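Side-chain contacts in tail component (Lactobacillus phage J-1, PDB 5LY8), which forms part of the evolved distal tail protein of the phage, here its second carbohydrate-binding module, and is thought to let the virion recognise saccharides on its Lactobacillus host: residues Tyr18-Asn23 with Thr27-Asn32; Pro63-Thr68 with Asn74-Ser79. All coordinates share one frame; numbering follows the deposited sequence.

Contacts 1 and 2 follow one another along the chain of this carbohydrate-binding module, and their centres lie about 16 Å apart. Strands 30-31 and 73-81 are neighbours in the same mixed sheet, so the second segment of each contact touches that of the other: Thr-30 N approaches Ser-79 O at 2.8 Å, and Asn-32 OD1 accepts from Ser-77 N at 2.9 Å. A magnesium ion belongs directly to contact 1, where the carbonyl oxygen of Asp-21 binds it. Contact 2 stands further off, the side chain of Pro-63 being about 12 Å from that ion and that of Thr-65 about 10 Å from the side chain of Glu-108, a ligand of the second magnesium site.

Contact 1. Residues Tyr18-Asn23 with Thr27-Asn32; sequences YHLDFN and TGVTLN. With MG (magnesium ion), chain C.
Leu-20 meets the 27-32 segment through its two methyls, each with a different partner. CD1 of Leu-20 lies 4.2 Å from CG1 of Val-29, an apolar touch between obliquely crossing branches, while CD2 of Leu-20 reaches the carbonyl O of Thr-27, also at 4.2 Å. With chi1 at -57°, Leu-20 sets CG opposite its own carbonyl carbon, and the forked end spans both residues; a branched apolar chain suits this buried place. Behind it, CB of Leu-20 sits 3.8 Å above one face of the Phe-22 ring, toward the rim.

Beyond Leu-20 the chain turns to bind metal. The backbone O of Asp-21 is 2.4 Å from the magnesium ion; three waters and the carbonyl oxygens of Gly-59 and Gln-227 complete its shell. The carboxylate of Asp-21 serves the backbone instead: its OD1 accepts a nearly straight hydrogen bond from Asn-23 N at 3.0 Å, closing an Asx turn, the donor standing 37° out of the carboxylate plane. Asn-23 OD1 accepts a hydrogen bond (2.8 Å) from a metal-bound water, a second-shell link that an amide oxygen can provide.

Leu-20 ends strand 11-20, the edge of the six-stranded sheet beside 223-238, whereas Val-29 lies by strand 30-31 of the mixed sheet; Met-78 of strand 73-81 and Trp-209 of strand 208-216 touch both side chains between the sheets.

Contact 2. Residues Pro63-Thr68 with Asn74-Ser79; sequences PSTERT and NGPSMS
Pro-76 packs its ring against the ring of Pro-63 and the carbonyl of Ser-64, and its atoms can be followed in order. From CB the ring runs out to CG, which presses on CB of Pro-63 at 3.5 Å, tighter than usual for two carbons, and also lies 3.9 Å from CA of Pro-63. CD, which closes the ring onto the backbone nitrogen, meets the carbonyl O of Ser-64 at 3.4 Å. Two prolines suit this meeting because their short, rigid rings give apolar surface with little freedom to lose, and the ring of Phe-54 from strand 54-57 touches both.

Further along, Thr-65 extends the contact with its methyl. With OG1 at chi1 54°, CG2 is left opposite the carbonyl carbon, and from there CG2 lies 3.5 Å from the carbonyl O of Asn-74 and 3.9 Å from CA of Gly-75. Gly-75 has no side chain, so the methyl can lie directly against its backbone. A water 2.8 Å from Asn-74 O can donate to it, though acceptors compete for its protons, and a weak, longer link from this water toward Glu-66 O is possible.

Strand 73-81 is held from elsewhere, Gly-75 pairing through its backbone with Val-49 and Ser-51, and Pro-76 with Phe-213. A proline nitrogen has no proton to donate, so Pro-76 can take part in strand pairing through its carbonyl oxygen but not its nitrogen. Segments 63-68 and 74-79 meet by van der Waals packing without a direct hydrogen bond, ring carbons and a methyl laid on carbonyl oxygens and backbone, with a water that may bridge the carbonyls beside it.

Contact 1. Residues Tyr18-Asn23 with Thr27-Asn32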
ATOM      1  N   TYR A  18      -6.763  -2.613 -13.716  1.00 13.53           N
ATOM      2  CA  TYR A  18      -5.422  -2.883 -14.220  1.00 14.10           C
ATOM      3  C   TYR A  18      -4.948  -4.101 -13.483  1.00 14.13           C
ATOM      4  O   TYR A  18      -5.482  -4.436 -12.423  1.00 13.93           O
ATOM      5  CB  TYR A  18      -4.443  -1.692 -13.981  1.00 14.88           C
ATOM      6  CG  TYR A  18      -3.963  -1.599 -12.545  1.00 12.82           C
ATOM      7  CD1 TYR A  18      -4.701  -0.909 -11.588  1.00 13.23           C
ATOM      8  CD2 TYR A  18      -2.818  -2.272 -12.127  1.00 13.21           C
ATOM      9  CE1 TYR A  18      -4.316  -0.897 -10.249  1.00 13.07           C
ATOM     10  CE2 TYR A  18      -2.428  -2.264 -10.791  1.00 12.40           C
ATOM     11  CZ  TYR A  18      -3.197  -1.608  -9.856  1.00 12.14           C
ATOM     12  OH  TYR A  18      -2.843  -1.622  -8.532  1.00 13.47           O
ATOM     13  N   HIS A  19      -3.906  -4.724 -14.025  1.00 13.98           N
ATOM     14  CA  HIS A  19      -3.255  -5.842 -13.387  1.00 13.14           C
ATOM     15  C   HIS A  19      -1.793  -5.818 -13.777  1.00 15.25           C
ATOM     16  O   HIS A  19      -1.458  -5.828 -14.972  1.00 15.30           O
ATOM     17  CB  HIS A  19      -3.916  -7.180 -13.782  1.00 14.43           C
ATOM     18  CG  HIS A  19      -3.179  -8.374 -13.261  1.00 14.97           C
ATOM     19  ND1 HIS A  19      -3.074  -9.527 -14.003  1.00 16.84           N
ATOM     20  CD2 HIS A  19      -2.488  -8.537 -12.107  1.00 14.37           C
ATOM     21  CE1 HIS A  19      -2.354 -10.365 -13.280  1.00 15.54           C
ATOM     22  NE2 HIS A  19      -1.978  -9.817 -12.130  1.00 14.02           N
ATOM     23  N   LEU A  20      -0.918  -5.730 -12.778  1.00 12.75           N
ATOM     24  CA  LEU A  20       0.525  -5.847 -12.988  1.00 12.59           C
ATOM     25  C   LEU A  20       0.977  -7.203 -12.484  1.00 12.11           C
ATOM     26  O   LEU A  20       0.795  -7.499 -11.307  1.00 13.03           O
ATOM     27  CB  LEU A  20       1.331  -4.754 -12.258  1.00 12.70           C
ATOM     28  CG  LEU A  20       0.935  -3.314 -12.618  1.00 15.37           C
ATOM     29  CD1 LEU A  20       1.724  -2.312 -11.801  1.00 15.76           C
ATOM     30  CD2 LEU A  20       1.117  -3.015 -14.113  1.00 17.77           C
ATOM     31  N   ASP A  21       1.530  -8.031 -13.359  1.00 12.82           N
ATOM     32  CA  ASP A  21       2.128  -9.302 -12.938  1.00 12.90           C
ATOM     33  C   ASP A  21       3.653  -9.232 -12.924  1.00 13.96           C
ATOM     34  O   ASP A  21       4.303 -10.181 -12.481  1.00 13.36           O
ATOM     35  CB  ASP A  21       1.661 -10.481 -13.798  1.00 14.77           C
ATOM     36  CG  ASP A  21       1.915 -10.375 -15.279  1.00 17.35           C
ATOM     37  OD1 ASP A  21       2.858  -9.640 -15.687  1.00 15.69           O
ATOM     38  OD2 ASP A  21       1.139 -10.993 -16.048  1.00 21.02           O
ATOM     39  N   PHE A  22       4.231  -8.142 -13.428  1.00 12.88           N
ATOM     40  CA  PHE A  22       5.674  -7.878 -13.434  1.00 13.17           C
ATOM     41  C   PHE A  22       6.462  -8.827 -14.330  1.00 15.72           C
ATOM     42  O   PHE A  22       7.688  -8.814 -14.241  1.00 17.08           O
ATOM     43  CB  PHE A  22       6.276  -7.810 -12.013  1.00 13.73           C
ATOM     44  CG  PHE A  22       5.584  -6.747 -11.201  1.00 12.82           C
ATOM     45  CD1 PHE A  22       4.816  -7.083 -10.103  1.00 13.40           C
ATOM     46  CD2 PHE A  22       5.669  -5.406 -11.561  1.00 13.03           C
ATOM     47  CE1 PHE A  22       4.172  -6.094  -9.353  1.00 14.36           C
ATOM     48  CE2 PHE A  22       5.031  -4.420 -10.805  1.00 13.44           C
ATOM     49  CZ  PHE A  22       4.246  -4.777  -9.744  1.00 12.35           C
ATOM     50  N   ASN A  23       5.794  -9.583 -15.212  1.00 13.61           N
ATOM     51  CA  ASN A  23       6.519 -10.461 -16.165  1.00 14.99           C
ATOM     52  C   ASN A  23       7.307  -9.612 -17.183  1.00 23.47           C
ATOM     53  O   ASN A  23       8.319 -10.004 -17.693  1.00 21.31           O
ATOM     54  CB  ASN A  23       5.563 -11.431 -16.854  1.00 17.39           C
ATOM     55  CG  ASN A  23       5.083 -12.529 -15.936  1.00 21.20           C
ATOM     56  OD1 ASN A  23       5.666 -12.814 -14.939  1.00 19.70           O
ATOM     57  ND2 ASN A  23       4.016 -13.152 -16.308  1.00 25.48           N
ATOM     58  N   THR A  27       3.225  -1.125 -17.772  1.00 16.68           N
ATOM     59  CA  THR A  27       2.750  -0.048 -18.631  1.00 16.98           C
ATOM     60  C   THR A  27       1.534   0.574 -17.944  1.00 16.42           C
ATOM     61  O   THR A  27       0.966   0.000 -17.025  1.00 17.46           O
ATOM     62  CB  THR A  27       2.390  -0.565 -20.040  1.00 24.05           C
ATOM     63  OG1 THR A  27       1.305  -1.485 -19.929  1.00 22.83           O
ATOM     64  CG2 THR A  27       3.570  -1.213 -20.757  1.00 24.35           C
ATOM     65  N   GLY A  28       1.165   1.770 -18.396  1.00 16.47           N
ATOM     66  CA  GLY A  28       0.022   2.506 -17.872  1.00 16.61           C
ATOM     67  C   GLY A  28       0.236   2.951 -16.448  1.00 18.26           C
ATOM     68  O   GLY A  28      -0.727   3.049 -15.673  1.00 18.97           O
ATOM     69  N   VAL A  29       1.500   3.219 -16.097  1.00 14.79           N
ATOM     70  CA  VAL A  29       1.886   3.653 -14.757  1.00 13.72           C
ATOM     71  C   VAL A  29       2.896   4.781 -14.843  1.00 17.05           C
ATOM     72  O   VAL A  29       3.540   4.980 -15.894  1.00 18.94           O
ATOM     73  CB  VAL A  29       2.472   2.502 -13.894  1.00 15.89           C
ATOM     74  CG1 VAL A  29       1.445   1.421 -13.631  1.00 16.39           C
ATOM     75  CG2 VAL A  29       3.763   1.928 -14.480  1.00 16.32           C
ATOM     76  N   THR A  30       3.078   5.505 -13.724  1.00 15.40           N
ATOM     77  CA  THR A  30       4.094   6.534 -13.635  1.00 16.29           C
ATOM     78  C   THR A  30       4.987   6.265 -12.446  1.00 16.61           C
ATOM     79  O   THR A  30       4.527   5.788 -11.397  1.00 14.81           O
ATOM     80  CB  THR A  30       3.505   7.930 -13.662  1.00 23.11           C
ATOM     81  OG1 THR A  30       2.579   8.043 -12.607  1.00 20.87           O
ATOM     82  CG2 THR A  30       2.831   8.259 -14.990  1.00 25.08           C
ATOM     83  N   LEU A  31       6.259   6.569 -12.606  1.00 14.57           N
ATOM     84  CA  LEU A  31       7.271   6.323 -11.607  1.00 14.18           C
ATOM     85  C   LEU A  31       7.597   7.544 -10.814  1.00 14.72           C
ATOM     86  O   LEU A  31       7.744   8.631 -11.370  1.00 14.94           O
ATOM     87  CB  LEU A  31       8.545   5.811 -12.302  1.00 15.78           C
ATOM     88  CG  LEU A  31       8.368   4.519 -13.116  1.00 20.45           C
ATOM     89  CD1 LEU A  31       9.548   4.292 -14.082  1.00 21.85           C
ATOM     90  CD2 LEU A  31       8.101   3.320 -12.198  1.00 23.17           C
ATOM     91  N   ASN A  32       7.719   7.381  -9.490  1.00 12.90           N
ATOM     92  CA  ASN A  32       8.209   8.430  -8.612  1.00 12.91           C
ATOM     93  C   ASN A  32       7.469   9.772  -8.709  1.00 14.04           C
ATOM     94  O   ASN A  32       8.093  10.832  -8.551  1.00 14.58           O
ATOM     95  CB  ASN A  32       9.726   8.599  -8.826  1.00 12.84           C
ATOM     96  CG  ASN A  32      10.436   7.322  -8.482  1.00 13.48           C
ATOM     97  OD1 ASN A  32      10.092   6.669  -7.488  1.00 13.82           O
ATOM     98  ND2 ASN A  32      11.469   6.977  -9.226  1.00 14.83           N
TER
HETATM   99 MG    MG C 302       4.102 -11.719 -10.706  1.00 14.16          MG
HETATM  100  O   HOH W   1       4.227 -13.310 -12.616  1.00 20.69           O
HETATM  101  O   HOH W   2       4.456 -13.890  -9.651  1.00 19.12           O
HETATM  102  O   HOH W   3       1.744 -12.308 -10.689  1.00 14.02           O

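Contact 2. Residues Pro63-Thr68 with Asn74-Ser79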
ATOM      1  N   PRO A  63      12.114  -3.325  -5.426  1.00 12.67           N
ATOM      2  CA  PRO A  63      12.428  -1.901  -5.286  1.00 13.52           C
ATOM      3  C   PRO A  63      13.888  -1.705  -4.871  1.00 15.33           C
ATOM      4  O   PRO A  63      14.425  -2.494  -4.088  1.00 16.17           O
ATOM      5  CB  PRO A  63      11.465  -1.411  -4.206  1.00 14.87           C
ATOM      6  CG  PRO A  63      10.932  -2.596  -3.548  1.00 17.20           C
ATOM      7  CD  PRO A  63      11.160  -3.809  -4.415  1.00 14.21           C
ATOM      8  N   SER A  64      14.562  -0.708  -5.457  1.00 14.03           N
ATOM      9  CA  SER A  64      15.944  -0.365  -5.098  1.00 16.02           C
ATOM     10  C   SER A  64      16.125   0.880  -4.238  1.00 19.93           C
ATOM     11  O   SER A  64      15.613   1.948  -4.604  1.00 19.53           O
ATOM     12  CB  SER A  64      16.746  -0.101  -6.352  1.00 21.23           C
ATOM     13  OG  SER A  64      18.117   0.061  -6.014  1.00 30.70           O
ATOM     14  N   THR A  65      16.921   0.779  -3.150  1.00 18.52           N
ATOM     15  CA  THR A  65      17.256   1.909  -2.275  1.00 19.64           C
ATOM     16  C   THR A  65      18.771   1.905  -2.056  1.00 23.16           C
ATOM     17  O   THR A  65      19.445   0.894  -2.311  1.00 22.22           O
ATOM     18  CB  THR A  65      16.547   1.825  -0.900  1.00 23.27           C
ATOM     19  OG1 THR A  65      16.822   0.558  -0.298  1.00 22.80           O
ATOM     20  CG2 THR A  65      15.033   2.061  -0.988  1.00 20.48           C
ATOM     21  N   GLU A  66      19.314   3.032  -1.610  1.00 24.44           N
ATOM     22  CA  GLU A  66      20.720   3.126  -1.239  1.00 26.07           C
ATOM     23  C   GLU A  66      20.823   3.588   0.163  1.00 28.51           C
ATOM     24  O   GLU A  66      19.930   4.303   0.661  1.00 26.21           O
ATOM     25  CB  GLU A  66      21.578   4.033  -2.139  1.00 29.16           C
ATOM     26  CG  GLU A  66      20.867   5.032  -3.031  1.00 45.45           C
ATOM     27  CD  GLU A  66      21.678   5.341  -4.275  1.00 80.40           C
ATOM     28  OE1 GLU A  66      22.912   5.111  -4.269  1.00 80.93           O
ATOM     29  OE2 GLU A  66      21.066   5.753  -5.286  1.00 79.33           O
ATOM     30  N   ARG A  67      21.916   3.199   0.836  0.50 26.55           N
ATOM     31  CA  ARG A  67      22.160   3.611   2.202  0.50 26.58           C
ATOM     32  C   ARG A  67      22.901   4.939   2.142  0.50 31.13           C
ATOM     33  O   ARG A  67      24.130   4.982   2.099  0.50 31.98           O
ATOM     34  CB  ARG A  67      22.968   2.556   2.965  0.50 29.19           C
ATOM     35  CG  ARG A  67      22.199   1.277   3.226  0.50 45.14           C
ATOM     36  CD  ARG A  67      23.051   0.264   3.937  0.50 65.36           C
ATOM     37  NE  ARG A  67      23.347   0.674   5.305  0.50 81.59           N
ATOM     38  CZ  ARG A  67      24.107  -0.009   6.153  0.50100.49           C
ATOM     39  NH1 ARG A  67      24.665  -1.150   5.782  0.50 88.38           N
ATOM     40  NH2 ARG A  67      24.317   0.447   7.383  0.50 90.00           N
ATOM     41  N   THR A  68      22.149   6.032   2.161  1.00 26.22           N
ATOM     42  CA  THR A  68      22.493   7.478   2.067  1.00 26.25           C
ATOM     43  C   THR A  68      21.980   8.256   3.268  1.00 28.08           C
ATOM     44  O   THR A  68      20.796   8.255   3.510  1.00 22.67           O
ATOM     45  CB  THR A  68      21.932   8.144   0.829  1.00 33.90           C
ATOM     46  OG1 THR A  68      22.432   7.494  -0.324  1.00 38.65           O
ATOM     47  CG2 THR A  68      22.351   9.562   0.745  1.00 34.76           C
ATOM     48  N   ASN A  74      13.102   7.422   1.776  1.00 10.76           N
ATOM     49  CA  ASN A  74      13.307   7.529   0.331  1.00 11.61           C
ATOM     50  C   ASN A  74      13.271   6.152  -0.321  1.00 11.90           C
ATOM     51  O   ASN A  74      13.940   5.227   0.150  1.00 12.20           O
ATOM     52  CB  ASN A  74      14.663   8.203   0.048  1.00 12.90           C
ATOM     53  CG  ASN A  74      14.938   8.478  -1.408  1.00 15.27           C
ATOM     54  OD1 ASN A  74      14.099   8.251  -2.289  1.00 14.93           O
ATOM     55  ND2 ASN A  74      16.102   9.079  -1.666  1.00 17.68           N
ATOM     56  N   GLY A  75      12.456   5.991  -1.360  1.00 10.78           N
ATOM     57  CA  GLY A  75      12.468   4.769  -2.147  1.00 10.61           C
ATOM     58  C   GLY A  75      11.566   4.946  -3.341  1.00 11.12           C
ATOM     59  O   GLY A  75      10.910   5.985  -3.479  1.00 10.74           O
ATOM     60  N   PRO A  76      11.519   3.935  -4.196  1.00 10.27           N
ATOM     61  CA  PRO A  76      10.738   4.048  -5.431  1.00 10.63           C
ATOM     62  C   PRO A  76       9.243   3.957  -5.234  1.00 10.93           C
ATOM     63  O   PRO A  76       8.779   3.292  -4.306  1.00 10.03           O
ATOM     64  CB  PRO A  76      11.243   2.872  -6.279  1.00 12.20           C
ATOM     65  CG  PRO A  76      11.679   1.879  -5.287  1.00 15.91           C
ATOM     66  CD  PRO A  76      12.274   2.668  -4.139  1.00 11.46           C
ATOM     67  N   SER A  77       8.507   4.621  -6.114  1.00 10.77           N
ATOM     68  CA  SER A  77       7.066   4.503  -6.154  1.00 10.07           C
ATOM     69  C   SER A  77       6.577   4.268  -7.555  1.00 10.92           C
ATOM     70  O   SER A  77       7.248   4.633  -8.549  1.00 11.28           O
ATOM     71  CB  SER A  77       6.375   5.721  -5.556  1.00 11.48           C
ATOM     72  OG  SER A  77       6.357   6.774  -6.507  1.00 11.22           O
ATOM     73  N   MET A  78       5.375   3.705  -7.637  1.00 11.22           N
ATOM     74  CA  MET A  78       4.677   3.453  -8.888  1.00 10.34           C
ATOM     75  C   MET A  78       3.234   3.860  -8.666  1.00 11.87           C
ATOM     76  O   MET A  78       2.669   3.581  -7.599  1.00 11.16           O
ATOM     77  CB  MET A  78       4.796   1.982  -9.268  1.00 11.40           C
ATOM     78  CG  MET A  78       4.245   1.673 -10.650  1.00 12.26           C
ATOM     79  SD  MET A  78       4.545  -0.024 -11.163  1.00 13.34           S
ATOM     80  CE  MET A  78       6.322   0.029 -11.375  1.00 14.87           C
ATOM     81  N   SER A  79       2.637   4.531  -9.667  0.50 10.78           N
ATOM     82  CA  SER A  79       1.273   5.035  -9.553  0.50 10.66           C
ATOM     83  C   SER A  79       0.509   4.815 -10.827  0.50 13.06           C
ATOM     84  O   SER A  79       1.097   4.758 -11.899  0.50 12.76           O
ATOM     85  CB  SER A  79       1.290   6.541  -9.278  0.50 11.69           C
ATOM     86  OG  SER A  79       1.929   6.822  -8.047  0.50  9.04           O
TER
HETATM   87  O   HOH W   4      16.684   5.023   0.391  1.00 31.90           O